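Local coordinates for Myo-inositol-1-phosphate synthase-related protein (Thermotoga maritima MSB8, PDB 3CIN) that is of unknown function but belongs to the myo-inositol-1-phosphate synthase family and binds nicotinamide-adenine-dinucleotide and a magnesium ion, at residues A[50-55]-A[343-348]; A[230-235]-A[306-311]; A[275-280]-A[287-292]; A[337-342]-A[356-361]. One frame throughout, in Å; residues are numbered along the deposited sequence. Where two conformers were deposited one is given.

Contact 1. Residues A[50-55]-A[343-348]; sequences ELPIGF and GKIALD
Leu-51, Pro-52 and Ile-53 reach across to Lys-344 and Ile-345, laying the loop between helix 23-36 and strand 58-65 of the Rossmann-type parallel sheet on the final turns of helix 328-348. No hydrogen bond joins the two segments, and the contact rests on apolar approaches that together bury 165 Å². Ile-53 contributes the end of its longer branch: chi1 of -63° sets CG1 anti to the carbonyl carbon, and the extended second torsion pushes CD1 forward to the helix. That methyl lies 3.8 Å from Lys-344 CB and 3.8 Å from Lys-344 CG, so it meets the root of the lysine rather than its charged end, and the two side chains cross at about a right angle.

Lys-344 starts with CG anti to the backbone N (chi1 -176°) and then bends at chi2 and again at chi4. The bends bring NZ beside Asp-348, one turn further along the same helix, in a salt bridge that pairs the charge while CB and CG remain against Ile-53. Next to it, Ile-345 CD1 meets two residues of the loop. Leu-51 CD2 comes to 4.1 Å from this methyl at an oblique angle, and Pro-52 CD stands at a looser 4.4 Å from Ile-345 CD1. Around the contact, Trp-386 of helix 376-386 also packs on Ile-345, and Arg-341 donates through NH1 to the carbonyl oxygen of Ile-53. In the salt bridge, Lys-344 NZ lies 3.1 Å from Asp-348 OD1 and uses the syn lone pair of that oxygen.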
# COMPACT_ATOMS: atom_id res chain seq x y z
N GLU A 50 31.70 -7.06 -14.52
CA GLU A 50 31.75 -8.11 -15.55
C GLU A 50 32.30 -7.63 -16.89
O GLU A 50 32.66 -8.43 -17.74
CB GLU A 50 30.37 -8.70 -15.79
CG GLU A 50 29.80 -9.40 -14.59
CD GLU A 50 28.53 -10.14 -14.93
OE1 GLU A 50 28.67 -11.28 -15.44
OE2 GLU A 50 27.42 -9.59 -14.69
N LEU A 51 32.34 -6.31 -17.10
CA LEU A 51 32.82 -5.78 -18.38
C LEU A 51 34.32 -5.60 -18.33
O LEU A 51 34.90 -5.50 -17.25
CB LEU A 51 32.10 -4.48 -18.73
CG LEU A 51 30.60 -4.62 -18.97
CD1 LEU A 51 29.97 -3.24 -19.19
CD2 LEU A 51 30.37 -5.61 -20.15
N PRO A 52 34.97 -5.58 -19.50
CA PRO A 52 36.44 -5.39 -19.56
C PRO A 52 36.94 -4.02 -19.12
O PRO A 52 38.13 -3.86 -18.87
CB PRO A 52 36.76 -5.54 -21.06
CG PRO A 52 35.50 -6.05 -21.72
CD PRO A 52 34.35 -5.76 -20.83
N ILE A 53 36.06 -3.02 -19.11
CA ILE A 53 36.36 -1.68 -18.71
C ILE A 53 35.99 -1.58 -17.23
O ILE A 53 34.84 -1.90 -16.84
CB ILE A 53 35.56 -0.62 -19.56
CG1 ILE A 53 35.94 -0.68 -21.06
CG2 ILE A 53 35.78 0.78 -19.00
CD1 ILE A 53 34.98 0.07 -21.98
N GLY A 54 36.97 -1.24 -16.40
CA GLY A 54 36.72 -1.08 -14.98
C GLY A 54 36.35 0.34 -14.62
O GLY A 54 36.48 1.24 -15.44
N PHE A 55 35.95 0.56 -13.37
CA PHE A 55 35.41 1.87 -13.00
C PHE A 55 36.51 2.94 -13.02
O PHE A 55 36.22 4.09 -13.37
CB PHE A 55 34.70 1.82 -11.65
CG PHE A 55 33.65 0.75 -11.56
CD1 PHE A 55 32.64 0.63 -12.50
CD2 PHE A 55 33.69 -0.16 -10.52
CE1 PHE A 55 31.69 -0.36 -12.37
CE2 PHE A 55 32.75 -1.16 -10.38
CZ PHE A 55 31.75 -1.28 -11.32
N GLY A 343 28.73 1.69 -24.49
CA GLY A 343 28.89 2.58 -25.65
C GLY A 343 30.27 2.43 -26.28
O GLY A 343 30.40 2.43 -27.49
N LYS A 344 31.29 2.33 -25.45
CA LYS A 344 32.67 2.10 -25.96
C LYS A 344 32.79 0.74 -26.67
O LYS A 344 33.46 0.62 -27.70
CB LYS A 344 33.65 2.24 -24.82
CG LYS A 344 35.10 2.13 -25.19
CD LYS A 344 35.50 3.23 -26.16
CE LYS A 344 37.00 3.39 -26.30
NZ LYS A 344 37.72 2.11 -26.45
N ILE A 345 32.16 -0.33 -26.15
CA ILE A 345 32.11 -1.59 -26.86
C ILE A 345 31.42 -1.48 -28.22
O ILE A 345 31.92 -1.98 -29.24
CB ILE A 345 31.41 -2.71 -26.00
CG1 ILE A 345 32.30 -3.07 -24.78
CG2 ILE A 345 31.17 -3.95 -26.82
CD1 ILE A 345 31.55 -3.83 -23.65
N ALA A 346 30.26 -0.82 -28.26
CA ALA A 346 29.55 -0.65 -29.53
C ALA A 346 30.36 0.14 -30.52
O ALA A 346 30.40 -0.17 -31.72
CB ALA A 346 28.19 -0.04 -29.32
N LEU A 347 31.02 1.17 -30.02
CA LEU A 347 31.95 1.97 -30.86
C LEU A 347 33.10 1.14 -31.38
O LEU A 347 33.41 1.19 -32.59
CB LEU A 347 32.42 3.19 -30.06
CG LEU A 347 33.58 3.98 -30.66
CD1 LEU A 347 33.13 4.55 -31.99
CD2 LEU A 347 33.92 5.09 -29.67
N ASP A 348 33.76 0.39 -30.49
CA ASP A 348 34.85 -0.52 -30.87
C ASP A 348 34.40 -1.51 -31.96
O ASP A 348 35.15 -1.82 -32.88
CB ASP A 348 35.38 -1.32 -29.67
CG ASP A 348 36.08 -0.45 -28.63
OD1 ASP A 348 36.44 0.72 -28.91
OD2 ASP A 348 36.24 -0.98 -27.52

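Contact 2. Residues A[230-235]-A[306-311]; sequences ADVLSH and IHIEYV
A single methyl, Ile-308 CD1, carries the strand's side of this contact, and it meets Val-232 and Leu-233, two consecutive residues of the helix, in different ways. Val-232 and Ile-308 lie alongside each other, running in opposite senses, with Val-232 CG1 3.8 Å from Ile-308 CD1 and Val-232 CB 4.1 Å from the same methyl. The valine presents CG1 because that branch stands anti to its backbone N (chi1 -179°). Leu-233 crosses Ile-308 obliquely instead. Its first bond runs across the line between helix and strand, but the extended side chain brings CD2 round to 4.0 Å from Ile-308 CD1. The isoleucine is thus wedged against two branched residues, and the closest backbone approach of the two segments is 8.7 Å, between Val-232 CA and Ile-308 CA.

On the helix itself, Ala-230 O accepts two bonds from Ser-234. Ser-234 N lies 2.9 Å from Ala-230 O, and Ser-234 OG lies 3.1 Å from Ala-230 O on the opposite face of the carbonyl plane, 37° out of it, so the hydroxyl is held down on its own helix.

Alternation along the strand separates two surroundings. Ile-306 and Tyr-310 point to the helix as Ile-308 does, whereas Glu-309 forms a salt bridge with Arg-325 of the third subunit. Helix 225-238 lies over the four-stranded mixed sheet: Ile-308 also touches Val-246 of strand 242-252, Val-232 touches Leu-320 of strand 317-327, and Leu-233 touches Val-277 of helix 276-281.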
# COMPACT_ATOMS: atom_id res chain seq x y z
N ALA A 230 5.57 -2.43 -15.74
CA ALA A 230 5.84 -3.30 -16.85
C ALA A 230 6.15 -4.73 -16.38
O ALA A 230 5.69 -5.69 -16.97
CB ALA A 230 6.97 -2.75 -17.74
N ASP A 231 6.91 -4.85 -15.31
CA ASP A 231 7.21 -6.14 -14.71
C ASP A 231 5.93 -6.87 -14.26
O ASP A 231 5.74 -8.07 -14.54
CB ASP A 231 8.07 -5.94 -13.49
CG ASP A 231 9.36 -5.20 -13.77
OD1 ASP A 231 9.90 -5.25 -14.90
OD2 ASP A 231 9.87 -4.59 -12.79
N VAL A 232 5.05 -6.17 -13.56
CA VAL A 232 3.79 -6.78 -13.19
C VAL A 232 2.99 -7.18 -14.42
O VAL A 232 2.47 -8.29 -14.48
CB VAL A 232 2.94 -5.88 -12.27
CG1 VAL A 232 1.59 -6.53 -11.83
CG2 VAL A 232 3.74 -5.48 -10.98
N LEU A 233 2.90 -6.30 -15.40
CA LEU A 233 2.15 -6.65 -16.61
C LEU A 233 2.71 -7.93 -17.28
O LEU A 233 1.94 -8.75 -17.80
CB LEU A 233 2.13 -5.49 -17.59
CG LEU A 233 1.33 -4.27 -17.04
CD1 LEU A 233 1.40 -3.14 -18.09
CD2 LEU A 233 -0.13 -4.59 -16.64
N SER A 234 4.03 -8.06 -17.29
CA SER A 234 4.66 -9.22 -17.91
C SER A 234 4.20 -10.50 -17.21
O SER A 234 3.86 -11.48 -17.87
CB SER A 234 6.18 -9.10 -17.92
OG SER A 234 6.61 -8.01 -18.75
N HIS A 235 4.20 -10.50 -15.88
CA HIS A 235 3.70 -11.58 -14.98
C HIS A 235 2.27 -11.96 -15.33
O HIS A 235 1.88 -13.11 -15.48
CB HIS A 235 3.71 -11.05 -13.50
CG HIS A 235 3.64 -12.12 -12.44
ND1 HIS A 235 2.55 -12.30 -11.61
CD2 HIS A 235 4.55 -13.05 -12.06
CE1 HIS A 235 2.78 -13.30 -10.78
NE2 HIS A 235 3.99 -13.77 -11.03
N ILE A 306 0.87 2.31 -7.69
CA ILE A 306 0.42 1.63 -8.91
C ILE A 306 -0.77 0.76 -8.49
O ILE A 306 -0.73 0.10 -7.48
CB ILE A 306 1.53 0.75 -9.51
CG1 ILE A 306 2.75 1.50 -10.03
CG2 ILE A 306 1.07 -0.10 -10.71
CD1 ILE A 306 4.05 0.70 -10.04
N HIS A 307 -1.84 0.75 -9.30
CA HIS A 307 -2.98 -0.09 -9.06
C HIS A 307 -3.32 -0.79 -10.34
O HIS A 307 -3.49 -0.16 -11.38
CB HIS A 307 -4.17 0.74 -8.68
CG HIS A 307 -5.44 -0.04 -8.51
ND1 HIS A 307 -6.46 -0.04 -9.44
CD2 HIS A 307 -5.85 -0.86 -7.52
CE1 HIS A 307 -7.44 -0.82 -9.02
NE2 HIS A 307 -7.09 -1.33 -7.85
N ILE A 308 -3.45 -2.12 -10.25
CA ILE A 308 -3.78 -2.93 -11.45
C ILE A 308 -4.84 -3.89 -11.02
O ILE A 308 -4.75 -4.50 -9.98
CB ILE A 308 -2.52 -3.67 -12.00
CG1 ILE A 308 -1.52 -2.65 -12.54
CG2 ILE A 308 -2.88 -4.60 -13.17
CD1 ILE A 308 -0.11 -3.23 -12.84
N GLU A 309 -5.92 -3.96 -11.80
CA GLU A 309 -6.92 -4.97 -11.58
C GLU A 309 -7.07 -5.85 -12.79
O GLU A 309 -6.92 -5.40 -13.92
CB GLU A 309 -8.26 -4.43 -11.10
CG GLU A 309 -8.84 -3.41 -11.83
CD GLU A 309 -10.20 -3.02 -11.24
OE1 GLU A 309 -10.53 -3.45 -10.09
OE2 GLU A 309 -10.93 -2.29 -11.94
N TYR A 310 -7.30 -7.12 -12.53
CA TYR A 310 -7.27 -8.10 -13.59
C TYR A 310 -8.22 -9.24 -13.34
O TYR A 310 -8.64 -9.49 -12.21
CB TYR A 310 -5.85 -8.61 -13.81
CG TYR A 310 -5.21 -9.25 -12.59
CD1 TYR A 310 -4.45 -8.49 -11.68
CD2 TYR A 310 -5.31 -10.63 -12.38
CE1 TYR A 310 -3.93 -9.11 -10.59
CE2 TYR A 310 -4.72 -11.24 -11.30
CZ TYR A 310 -4.02 -10.47 -10.42
OH TYR A 310 -3.46 -11.09 -9.32
N VAL A 311 -8.59 -9.94 -14.41
CA VAL A 311 -9.50 -11.05 -14.31
C VAL A 311 -8.70 -12.36 -14.33
O VAL A 311 -7.88 -12.55 -15.19
CB VAL A 311 -10.46 -11.09 -15.52
CG1 VAL A 311 -11.40 -12.27 -15.44
CG2 VAL A 311 -11.26 -9.78 -15.55

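Contact 3. Residues A[275-280]-A[287-292]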
# COMPACT_ATOMS: atom_id res chain seq x y z
N SER A 275 3.82 3.49 -24.35
CA SER A 275 3.20 2.37 -25.05
C SER A 275 3.47 1.09 -24.28
O SER A 275 3.18 0.01 -24.79
CB SER A 275 3.77 2.26 -26.46
OG SER A 275 5.17 2.17 -26.34
N ILE A 276 4.01 1.19 -23.07
CA ILE A 276 4.36 0.00 -22.31
C ILE A 276 3.25 -1.02 -22.18
O ILE A 276 3.47 -2.21 -22.33
CB ILE A 276 4.91 0.35 -20.88
CG1 ILE A 276 5.59 -0.88 -20.34
CG2 ILE A 276 3.84 0.88 -19.92
CD1 ILE A 276 6.80 -1.25 -21.16
N VAL A 277 2.04 -0.58 -21.92
CA VAL A 277 0.93 -1.52 -21.69
C VAL A 277 0.60 -2.36 -22.91
O VAL A 277 0.50 -3.58 -22.83
CB VAL A 277 -0.29 -0.78 -21.19
CG1 VAL A 277 -1.51 -1.68 -21.08
CG2 VAL A 277 0.05 -0.02 -19.88
N LYS A 278 0.44 -1.72 -24.07
CA LYS A 278 0.15 -2.49 -25.25
C LYS A 278 1.39 -3.30 -25.68
O LYS A 278 1.24 -4.40 -26.22
CB LYS A 278 -0.28 -1.61 -26.43
CG LYS A 278 -0.77 -2.44 -27.58
CD LYS A 278 -1.44 -1.57 -28.59
CE LYS A 278 -2.16 -2.38 -29.64
NZ LYS A 278 -2.56 -1.44 -30.74
N ASP A 279 2.59 -2.75 -25.46
CA ASP A 279 3.83 -3.41 -25.86
C ASP A 279 3.89 -4.78 -25.17
O ASP A 279 4.21 -5.79 -25.78
CB ASP A 279 5.06 -2.62 -25.43
CG ASP A 279 5.36 -1.40 -26.32
OD1 ASP A 279 4.60 -1.17 -27.31
OD2 ASP A 279 6.37 -0.70 -26.03
N ILE A 280 3.60 -4.79 -23.88
CA ILE A 280 3.78 -6.01 -23.06
C ILE A 280 2.56 -6.91 -23.17
O ILE A 280 2.70 -8.12 -23.37
CB ILE A 280 4.06 -5.67 -21.58
CG1 ILE A 280 5.43 -4.96 -21.40
CG2 ILE A 280 3.93 -6.93 -20.70
CD1 ILE A 280 6.64 -5.72 -22.00
N HIS A 287 -5.46 2.85 -19.24
CA HIS A 287 -4.42 3.14 -18.30
C HIS A 287 -4.26 4.62 -18.07
O HIS A 287 -4.65 5.47 -18.91
CB HIS A 287 -3.09 2.57 -18.72
CG HIS A 287 -2.63 3.05 -20.06
ND1 HIS A 287 -3.12 2.54 -21.25
CD2 HIS A 287 -1.71 3.98 -20.39
CE1 HIS A 287 -2.53 3.16 -22.25
NE2 HIS A 287 -1.67 4.04 -21.76
N TYR A 288 -3.69 4.91 -16.92
CA TYR A 288 -3.37 6.28 -16.50
C TYR A 288 -1.92 6.30 -16.12
O TYR A 288 -1.51 5.78 -15.08
CB TYR A 288 -4.28 6.66 -15.33
CG TYR A 288 -4.07 8.06 -14.82
CD1 TYR A 288 -3.01 8.37 -13.97
CD2 TYR A 288 -4.96 9.07 -15.15
CE1 TYR A 288 -2.81 9.66 -13.51
CE2 TYR A 288 -4.79 10.36 -14.67
CZ TYR A 288 -3.73 10.65 -13.84
OH TYR A 288 -3.55 11.94 -13.37
N ILE A 289 -1.07 6.79 -17.03
CA ILE A 289 0.36 6.85 -16.82
C ILE A 289 0.81 8.23 -17.33
O ILE A 289 0.70 8.52 -18.53
CB ILE A 289 1.16 5.73 -17.59
CG1 ILE A 289 0.68 4.31 -17.23
CG2 ILE A 289 2.68 5.88 -17.38
CD1 ILE A 289 1.41 3.15 -18.00
N LYS A 290 1.27 9.08 -16.41
CA LYS A 290 1.46 10.54 -16.66
C LYS A 290 2.83 10.94 -16.19
O LYS A 290 3.54 10.18 -15.54
CB LYS A 290 0.43 11.37 -15.88
CG LYS A 290 -0.99 11.05 -16.13
CD LYS A 290 -1.40 11.24 -17.57
CE LYS A 290 -2.93 11.18 -17.71
NZ LYS A 290 -3.35 10.55 -18.99
N PRO A 291 3.27 12.14 -16.60
CA PRO A 291 4.47 12.73 -16.04
C PRO A 291 4.46 12.86 -14.51
O PRO A 291 3.38 13.03 -13.88
CB PRO A 291 4.46 14.18 -16.60
CG PRO A 291 3.43 14.22 -17.76
CD PRO A 291 2.69 12.90 -17.74
N THR A 292 5.67 12.84 -13.95
CA THR A 292 5.87 13.00 -12.53
C THR A 292 5.41 14.37 -12.08
O THR A 292 5.79 15.40 -12.70
CB THR A 292 7.31 12.71 -12.14
OG1 THR A 292 7.66 11.39 -12.62
CG2 THR A 292 7.47 12.80 -10.58
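Ile-289 packs on Ile-276 and Val-277, and its approach can be traced atom by atom. Ile-289 CB is still 6.0 Å from Ile-276 CG2, the nearest methyl of the helix. CG1, anti to the carbonyl carbon, comes closer without touching, and the extended second torsion (178°) then delivers CD1 to the helix. This tip meets two methyls: Ile-276 CG2 is 3.8 Å from Ile-289 CD1, with the side chains crossing at about a right angle, and Val-277 CG2 is 3.9 Å from Ile-289 CD1, at an oblique angle.

Val-277 CG2 is also shared with His-287. It lies over one face of the imidazole, 4.1 Å above the plane and offset toward the rim, and its nearest ring atom is His-287 CG. The ring is placed there by a chi1 of 58°, which sets CG between the backbone N and the carbonyl carbon, and ND1 is hydrogen-bonded to Ala-285 O.

These segments belong to a beta-alpha-beta crossover. Strand 242-252 is followed by helices 262-272 and 276-281 and then by strand 287-294, which lies beside it in parallel and is an outermost strand of the mixed sheet within this chain. Tyr-288 gives the evidence for pairing, with backbone hydrogen bonds to Val-246 and Gln-248.

Ser-275 occupies the N-cap position, but its hydroxyl does not cap the helix. Ser-275 OG donates instead to Asp-279 OD2, 3.1 Å away, meeting the carboxylate from above, 44° out of its plane. Asp-279 OD2 accepts a further hydrogen bond from Asn-373 N.

Contact 4. Residues A[337-342]-A[356-361]; sequences VDLVRL and YPVNAF
Two helices of the Rossmann-type domain, 328-348 and 356-362, meet here, separated in the chain by strand 353-354, an outermost strand of the parallel sheet within this chain. The touching atoms are methyls. Val-358 CG1, anti to its backbone N (chi1 174°), receives Leu-339 CD2 at 3.7 Å and, one turn further along the other helix, Leu-342 CD1 at 4.1 Å from the same Val-358 CG1. Leu-339 comes in at a slant to the valine, whereas Leu-342 lies beside it, pointing the other way, so the valine methyl is met by the tips of two leucines spaced three residues apart. All three residues are buried. The backbones are nearest at Leu-342 CA and Val-358 CA, 7.9 Å apart.

Arg-341 does not reach Val-358 and is tied back to its own helix. Arg-341 NE donates to Val-337 O at 3.1 Å from above the carbonyl plane, with a bent N-H...O angle of 141°. Arg-341 NH2 forms a salt bridge with Asp-338 OD1 at 2.8 Å, bent further, to 133°. These two bonds limit rotation of the guanidinium group, and a further hydrogen bond from NH2 to Ala-48 O leads to the loop after helix 23-36. The other oxygen, Asp-338 OD2, is bonded to Tyr-362 OH and to Leu-47 N. The salt bridge to Arg-341 would probably stabilise the negative charge of the carboxylate, and Leu-47 N adds to it.

Phe-217 of strand 214-217 touches Leu-339, Leu-342 and Val-358 alike, placing the aliphatic cluster against the parallel sheet, in the helix layer typical of a Rossmann-type alpha/beta fold.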
# COMPACT_ATOMS: atom_id res chain seq x y z
N VAL A 337 26.68 4.04 -15.54
CA VAL A 337 28.00 3.43 -15.36
C VAL A 337 28.13 2.29 -16.37
O VAL A 337 29.18 2.07 -16.91
CB VAL A 337 28.23 2.98 -13.94
CG1 VAL A 337 29.59 2.24 -13.83
CG2 VAL A 337 28.21 4.24 -12.99
N ASP A 338 27.06 1.53 -16.60
CA ASP A 338 27.09 0.48 -17.64
C ASP A 338 27.04 1.07 -19.06
O ASP A 338 27.80 0.63 -19.94
CB ASP A 338 25.90 -0.48 -17.52
CG ASP A 338 26.08 -1.57 -16.51
OD1 ASP A 338 27.18 -1.75 -15.90
OD2 ASP A 338 25.11 -2.37 -16.33
N LEU A 339 26.13 2.01 -19.29
CA LEU A 339 25.85 2.54 -20.63
C LEU A 339 27.08 3.20 -21.25
O LEU A 339 27.32 3.03 -22.44
CB LEU A 339 24.71 3.53 -20.61
CG LEU A 339 23.35 2.89 -20.45
CD1 LEU A 339 22.31 3.94 -19.97
CD2 LEU A 339 22.90 2.20 -21.73
N VAL A 340 27.88 3.92 -20.48
CA VAL A 340 29.10 4.46 -21.04
C VAL A 340 30.09 3.37 -21.47
O VAL A 340 30.79 3.53 -22.47
CB VAL A 340 29.79 5.50 -20.11
CG1 VAL A 340 28.87 6.70 -19.83
CG2 VAL A 340 30.36 4.86 -18.83
N ARG A 341 30.19 2.28 -20.71
CA ARG A 341 31.12 1.18 -21.05
C ARG A 341 30.57 0.40 -22.24
O ARG A 341 31.29 0.02 -23.15
CB ARG A 341 31.30 0.26 -19.86
CG ARG A 341 31.98 0.98 -18.65
CD ARG A 341 32.25 0.09 -17.53
NE ARG A 341 31.06 -0.34 -16.82
CZ ARG A 341 31.05 -1.30 -15.88
NH1 ARG A 341 32.17 -1.97 -15.53
NH2 ARG A 341 29.91 -1.62 -15.31
N LEU A 342 29.27 0.13 -22.24
CA LEU A 342 28.65 -0.49 -23.40
C LEU A 342 28.76 0.38 -24.65
O LEU A 342 28.81 -0.14 -25.79
CB LEU A 342 27.19 -0.79 -23.11
CG LEU A 342 26.86 -1.83 -22.04
CD1 LEU A 342 25.35 -1.81 -21.70
CD2 LEU A 342 27.34 -3.23 -22.44
N TYR A 356 19.41 -1.83 -30.39
CA TYR A 356 18.25 -2.31 -29.63
C TYR A 356 18.58 -3.25 -28.45
O TYR A 356 17.98 -3.13 -27.42
CB TYR A 356 17.27 -2.98 -30.56
CG TYR A 356 16.05 -3.52 -29.89
CD1 TYR A 356 15.09 -2.66 -29.34
CD2 TYR A 356 15.81 -4.89 -29.81
CE1 TYR A 356 13.92 -3.18 -28.77
CE2 TYR A 356 14.68 -5.41 -29.20
CZ TYR A 356 13.74 -4.55 -28.68
OH TYR A 356 12.57 -5.03 -28.11
N PRO A 357 19.53 -4.20 -28.60
CA PRO A 357 19.84 -5.11 -27.47
C PRO A 357 20.23 -4.36 -26.20
O PRO A 357 19.84 -4.79 -25.12
CB PRO A 357 21.00 -5.95 -28.01
CG PRO A 357 20.74 -5.98 -29.51
CD PRO A 357 20.25 -4.61 -29.84
N VAL A 358 20.89 -3.22 -26.36
CA VAL A 358 21.17 -2.33 -25.22
C VAL A 358 19.93 -1.52 -24.79
O VAL A 358 19.55 -1.50 -23.62
CB VAL A 358 22.35 -1.42 -25.52
CG1 VAL A 358 22.59 -0.37 -24.43
CG2 VAL A 358 23.65 -2.26 -25.69
N ASN A 359 19.30 -0.85 -25.74
CA ASN A 359 18.16 0.00 -25.46
C ASN A 359 17.06 -0.78 -24.76
O ASN A 359 16.44 -0.25 -23.85
CB ASN A 359 17.56 0.59 -26.74
CG ASN A 359 18.55 1.44 -27.50
OD1 ASN A 359 19.44 2.09 -26.89
ND2 ASN A 359 18.27 1.60 -28.81
N ALA A 360 16.80 -1.99 -25.22
CA ALA A 360 15.66 -2.75 -24.66
C ALA A 360 15.72 -2.96 -23.14
O ALA A 360 14.67 -3.09 -22.48
CB ALA A 360 15.53 -4.06 -25.37
N PHE A 361 16.92 -3.07 -22.59
CA PHE A 361 17.08 -3.25 -21.19
C PHE A 361 17.15 -1.92 -20.45
O PHE A 361 16.55 -1.74 -19.42
CB PHE A 361 18.34 -4.05 -20.82
CG PHE A 361 18.48 -4.26 -19.31
CD1 PHE A 361 17.57 -5.08 -18.63
CD2 PHE A 361 19.40 -3.57 -18.56
CE1 PHE A 361 17.63 -5.20 -17.23
CE2 PHE A 361 19.46 -3.71 -17.14
CZ PHE A 361 18.57 -4.53 -16.51

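In the fold
From the N terminus, the loop 50-55 follows helix 23-36 and meets its partner, 343-348, only 288 residues later, so contact 1 closes a loop of nearly 300 residues. Contact 2 is nested within it, joining 230-235 to 306-311, and contact 3 (275-280 with 287-292) is nested again inside contact 2. Those two touch where Ala-230 packs on Ile-276 and tie helices to the mixed sheet, where the second and third subunits approach. Contact 4 opens after both have closed and crosses contact 1, because 337-342 precedes 343-348 on helix 328-348 while 356-361 follows it. That shared helix links the loop 50-55 to helix 356-362.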